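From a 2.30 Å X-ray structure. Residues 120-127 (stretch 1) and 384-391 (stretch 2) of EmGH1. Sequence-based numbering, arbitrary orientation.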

ATOM      1  N   ARG A 120      15.897 -42.525 -23.905  1.00 28.31           N
ATOM      2  CA  ARG A 120      17.066 -43.225 -24.437  1.00 28.41           C
ATOM      3  C   ARG A 120      18.135 -43.443 -23.375  1.00 27.10           C
ATOM      4  O   ARG A 120      18.903 -44.409 -23.458  1.00 33.60           O
ATOM      5  CB  ARG A 120      17.637 -42.428 -25.614  1.00 28.39           C
ATOM      6  CG  ARG A 120      18.602 -43.159 -26.501  1.00 36.23           C
ATOM      7  CD  ARG A 120      18.689 -42.505 -27.886  1.00 32.77           C
ATOM      8  NE  ARG A 120      19.047 -41.087 -27.813  1.00 24.36           N
ATOM      9  CZ  ARG A 120      20.148 -40.561 -28.340  1.00 40.29           C
ATOM     10  NH1 ARG A 120      21.018 -41.343 -28.981  1.00 37.47           N
ATOM     11  NH2 ARG A 120      20.385 -39.256 -28.218  1.00 25.30           N
ATOM     12  N   PHE A 121      18.173 -42.585 -22.352  1.00 30.47           N
ATOM     13  CA  PHE A 121      19.167 -42.636 -21.285  1.00 25.98           C
ATOM     14  C   PHE A 121      18.561 -42.945 -19.918  1.00 24.98           C
ATOM     15  O   PHE A 121      19.261 -42.853 -18.904  1.00 28.69           O
ATOM     16  CB  PHE A 121      19.935 -41.315 -21.235  1.00 23.73           C
ATOM     17  CG  PHE A 121      20.480 -40.897 -22.565  1.00 31.71           C
ATOM     18  CD1 PHE A 121      21.720 -41.361 -23.000  1.00 26.55           C
ATOM     19  CD2 PHE A 121      19.737 -40.077 -23.406  1.00 28.28           C
ATOM     20  CE1 PHE A 121      22.221 -40.990 -24.244  1.00 23.95           C
ATOM     21  CE2 PHE A 121      20.232 -39.697 -24.646  1.00 27.08           C
ATOM     22  CZ  PHE A 121      21.476 -40.154 -25.062  1.00 29.19           C
ATOM     23  N   GLY A 122      17.288 -43.310 -19.864  1.00 29.29           N
ATOM     24  CA  GLY A 122      16.678 -43.689 -18.600  1.00 34.56           C
ATOM     25  C   GLY A 122      16.499 -42.561 -17.603  1.00 28.48           C
ATOM     26  O   GLY A 122      16.527 -42.808 -16.390  1.00 25.35           O
ATOM     27  N   ILE A 123      16.313 -41.329 -18.076  1.00 25.80           N
ATOM     28  CA  ILE A 123      16.118 -40.184 -17.185  1.00 20.04           C
ATOM     29  C   ILE A 123      14.771 -40.325 -16.480  1.00 17.20           C
ATOM     30  O   ILE A 123      13.726 -40.372 -17.148  1.00 20.83           O
ATOM     31  CB  ILE A 123      16.211 -38.856 -17.954  1.00 26.47           C
ATOM     32  CG1 ILE A 123      17.506 -38.808 -18.779  1.00 17.05           C
ATOM     33  CG2 ILE A 123      16.092 -37.651 -16.982  1.00 22.38           C
ATOM     34  CD1 ILE A 123      17.576 -37.660 -19.811  1.00 22.91           C
ATOM     35  N   PRO A 124      14.739 -40.428 -15.157  1.00 18.89           N
ATOM     36  CA  PRO A 124      13.458 -40.427 -14.444  1.00 26.02           C
ATOM     37  C   PRO A 124      12.895 -39.011 -14.344  1.00 20.76           C
ATOM     38  O   PRO A 124      13.570 -38.015 -14.606  1.00 20.24           O
ATOM     39  CB  PRO A 124      13.811 -40.994 -13.056  1.00 20.56           C
ATOM     40  CG  PRO A 124      15.296 -41.365 -13.128  1.00 20.17           C
ATOM     41  CD  PRO A 124      15.872 -40.517 -14.221  1.00 19.39           C
ATOM     42  N   ALA A 125      11.624 -38.942 -13.970  1.00 25.13           N
ATOM     43  CA  ALA A 125      10.968 -37.666 -13.720  1.00 22.47           C
ATOM     44  C   ALA A 125      11.299 -37.137 -12.328  1.00 23.25           C
ATOM     45  O   ALA A 125      11.490 -37.904 -11.381  1.00 24.30           O
ATOM     46  CB  ALA A 125       9.454 -37.819 -13.865  1.00 17.04           C
ATOM     47  N   PHE A 126      11.397 -35.808 -12.209  1.00 25.24           N
ATOM     48  CA  PHE A 126      11.173 -35.188 -10.906  1.00 18.23           C
ATOM     49  C   PHE A 126       9.717 -35.427 -10.527  1.00 17.34           C
ATOM     50  O   PHE A 126       8.824 -35.358 -11.373  1.00 20.31           O
ATOM     51  CB  PHE A 126      11.471 -33.680 -10.930  1.00 18.06           C
ATOM     52  CG  PHE A 126      12.855 -33.319 -10.431  1.00 24.01           C
ATOM     53  CD1 PHE A 126      13.308 -33.756  -9.196  1.00 20.33           C
ATOM     54  CD2 PHE A 126      13.710 -32.551 -11.209  1.00 22.93           C
ATOM     55  CE1 PHE A 126      14.589 -33.430  -8.746  1.00 22.49           C
ATOM     56  CE2 PHE A 126      14.997 -32.218 -10.758  1.00 21.09           C
ATOM     57  CZ  PHE A 126      15.430 -32.657  -9.532  1.00 19.35           C
ATOM     58  N   VAL A 127       9.484 -35.764  -9.268  1.00 18.05           N
ATOM     59  CA  VAL A 127       8.141 -35.974  -8.744  1.00 22.48           C
ATOM     60  C   VAL A 127       7.948 -34.901  -7.682  1.00 27.22           C
ATOM     61  O   VAL A 127       8.477 -35.020  -6.570  1.00 23.12           O
ATOM     62  CB  VAL A 127       7.949 -37.383  -8.167  1.00 24.10           C
ATOM     63  CG1 VAL A 127       6.538 -37.549  -7.597  1.00 19.65           C
ATOM     64  CG2 VAL A 127       8.223 -38.428  -9.240  1.00 28.04           C
ATOM     65  N   GLY A 384      19.952 -37.849  -6.950  1.00 25.07           N
ATOM     66  CA  GLY A 384      20.113 -39.289  -7.022  1.00 26.22           C
ATOM     67  C   GLY A 384      19.112 -40.020  -7.882  1.00 28.00           C
ATOM     68  O   GLY A 384      19.012 -41.245  -7.767  1.00 31.08           O
ATOM     69  N   LEU A 385      18.363 -39.319  -8.745  1.00 24.98           N
ATOM     70  CA  LEU A 385      17.332 -40.004  -9.527  1.00 22.12           C
ATOM     71  C   LEU A 385      17.926 -41.110 -10.384  1.00 29.02           C
ATOM     72  O   LEU A 385      17.253 -42.109 -10.656  1.00 28.51           O
ATOM     73  CB  LEU A 385      16.567 -39.035 -10.436  1.00 20.08           C
ATOM     74  CG  LEU A 385      15.925 -37.747  -9.896  1.00 26.80           C
ATOM     75  CD1 LEU A 385      14.703 -37.414 -10.720  1.00 21.13           C
ATOM     76  CD2 LEU A 385      15.574 -37.845  -8.434  1.00 20.63           C
ATOM     77  N   PHE A 386      19.178 -40.954 -10.818  1.00 25.88           N
ATOM     78  CA  PHE A 386      19.789 -41.920 -11.718  1.00 29.58           C
ATOM     79  C   PHE A 386      20.329 -43.137 -10.982  1.00 35.75           C
ATOM     80  O   PHE A 386      20.457 -44.205 -11.585  1.00 31.59           O
ATOM     81  CB  PHE A 386      20.933 -41.267 -12.508  1.00 22.63           C
ATOM     82  CG  PHE A 386      20.483 -40.249 -13.541  1.00 29.20           C
ATOM     83  CD1 PHE A 386      20.264 -38.915 -13.192  1.00 25.27           C
ATOM     84  CD2 PHE A 386      20.327 -40.613 -14.869  1.00 24.42           C
ATOM     85  CE1 PHE A 386      19.898 -37.973 -14.162  1.00 27.64           C
ATOM     86  CE2 PHE A 386      19.947 -39.677 -15.841  1.00 25.72           C
ATOM     87  CZ  PHE A 386      19.728 -38.360 -15.486  1.00 18.69           C
ATOM     88  N   ASP A 387      20.620 -43.004  -9.691  1.00 33.48           N
ATOM     89  CA  ASP A 387      21.384 -43.991  -8.943  1.00 30.18           C
ATOM     90  C   ASP A 387      20.569 -44.705  -7.868  1.00 32.23           C
ATOM     91  O   ASP A 387      21.148 -45.466  -7.081  1.00 29.10           O
ATOM     92  CB  ASP A 387      22.601 -43.305  -8.313  1.00 32.42           C
ATOM     93  CG  ASP A 387      23.385 -42.455  -9.320  1.00 32.07           C
ATOM     94  OD1 ASP A 387      23.577 -42.913 -10.471  1.00 30.58           O
ATOM     95  OD2 ASP A 387      23.809 -41.334  -8.960  1.00 34.69           O
ATOM     96  N   MET A 388      19.254 -44.504  -7.823  1.00 22.30           N
ATOM     97  CA  MET A 388      18.436 -44.929  -6.697  1.00 25.03           C
ATOM     98  C   MET A 388      17.133 -45.555  -7.172  1.00 26.75           C
ATOM     99  O   MET A 388      16.671 -45.285  -8.288  1.00 31.65           O
ATOM    100  CB  MET A 388      18.118 -43.745  -5.765  1.00 25.24           C
ATOM    101  CG  MET A 388      19.331 -43.198  -5.030  1.00 23.01           C
ATOM    102  SD  MET A 388      20.269 -44.492  -4.156  1.00 37.54           S
ATOM    103  CE  MET A 388      19.210 -44.829  -2.738  1.00 25.34           C
ATOM    104  N   PRO A 389      16.518 -46.400  -6.344  1.00 23.02           N
ATOM    105  CA  PRO A 389      15.119 -46.785  -6.566  1.00 30.36           C
ATOM    106  C   PRO A 389      14.180 -45.580  -6.555  1.00 27.34           C
ATOM    107  O   PRO A 389      14.459 -44.535  -5.966  1.00 22.78           O
ATOM    108  CB  PRO A 389      14.821 -47.726  -5.389  1.00 27.00           C
ATOM    109  CG  PRO A 389      16.145 -48.250  -4.985  1.00 22.71           C
ATOM    110  CD  PRO A 389      17.130 -47.151  -5.234  1.00 28.47           C
ATOM    111  N   PHE A 390      13.033 -45.748  -7.213  1.00 25.85           N
ATOM    112  CA  PHE A 390      12.110 -44.628  -7.360  1.00 29.83           C
ATOM    113  C   PHE A 390      11.439 -44.258  -6.038  1.00 30.23           C
ATOM    114  O   PHE A 390      11.145 -43.081  -5.807  1.00 30.91           O
ATOM    115  CB  PHE A 390      11.055 -44.957  -8.409  1.00 28.75           C
ATOM    116  CG  PHE A 390      11.626 -45.328  -9.741  1.00 32.71           C
ATOM    117  CD1 PHE A 390      12.658 -44.587 -10.300  1.00 35.89           C
ATOM    118  CD2 PHE A 390      11.133 -46.424 -10.439  1.00 27.04           C
ATOM    119  CE1 PHE A 390      13.184 -44.926 -11.540  1.00 32.57           C
ATOM    120  CE2 PHE A 390      11.648 -46.770 -11.675  1.00 26.35           C
ATOM    121  CZ  PHE A 390      12.678 -46.021 -12.229  1.00 28.94           C
ATOM    122  N   ALA A 391      11.201 -45.233  -5.170  1.00 28.52           N
ATOM    123  CA  ALA A 391      10.431 -45.070  -3.937  1.00 23.92           C
ATOM    124  C   ALA A 391      10.677 -46.305  -3.071  1.00 28.40           C
ATOM    125  O   ALA A 391      11.483 -47.173  -3.424  1.00 31.37           O
ATOM    126  CB  ALA A 391       8.949 -44.871  -4.242  1.00 27.68           C
TER

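Stretch 1 is mostly loop and enters a strand at Phe126. Stretch 2 has no regular helix or strand. It begins at Gly384, the first residue after a helix, in a Schellman motif. The positive phi of Gly384 (78°) favours glycine, and a CB there would be crowded by Met388 CG. The backbone then turns, with a hydrogen bond from Asp387 N to Gly384 O (3.1 Å). Gly122 also has positive phi (69°), which favours glycine; it lies between Phe121 and Ile123, which both approach Phe386. The backbones come closest in register at Pro124 and Leu385, whose CA atoms lie 6.3 Å apart. The CA atoms of Ile123 and Phe386 are 6.8 Å apart.

No hydrogen bond crosses between the stretches. The contact is largely apolar packing, with two close carbonyl oxygens, and it buries 331 Å² in total. Ile123, Pro124, Ala125, Phe126 and Leu385 are buried, which suits their apolar side chains; Phe386 and Phe390 are partly exposed. Pro124 and Leu385 contribute most, and the CA-to-CB bond of each points toward the other stretch. Pro124 CG lies 3.2 Å from Leu385 O and 3.8 Å from Leu385 CB. The compact proline ring fits this close approach and also touches two aromatic rings. Pro124 CD sits over one face of the Phe386 ring, 4.5 Å from Phe386 CE2. Pro124 CB is 4.3 Å from Phe390 CE1.

Leu385 adopts chi1 m and chi2 t. Leu385 CD1 reaches 3.3 Å from Ala125 O and packs over one face of the Phe126 ring, 4.2 Å from Phe126 CD1. Ala125 points its CB away.

The CA-to-CB bond of Phe386 points sideways, but its ring end comes nearer stretch 1. Ile123 CG1 packs 3.9 Å from Phe386 CE2. Phe121 O lies at the ring edge, 4.5 Å from Phe386 CE2.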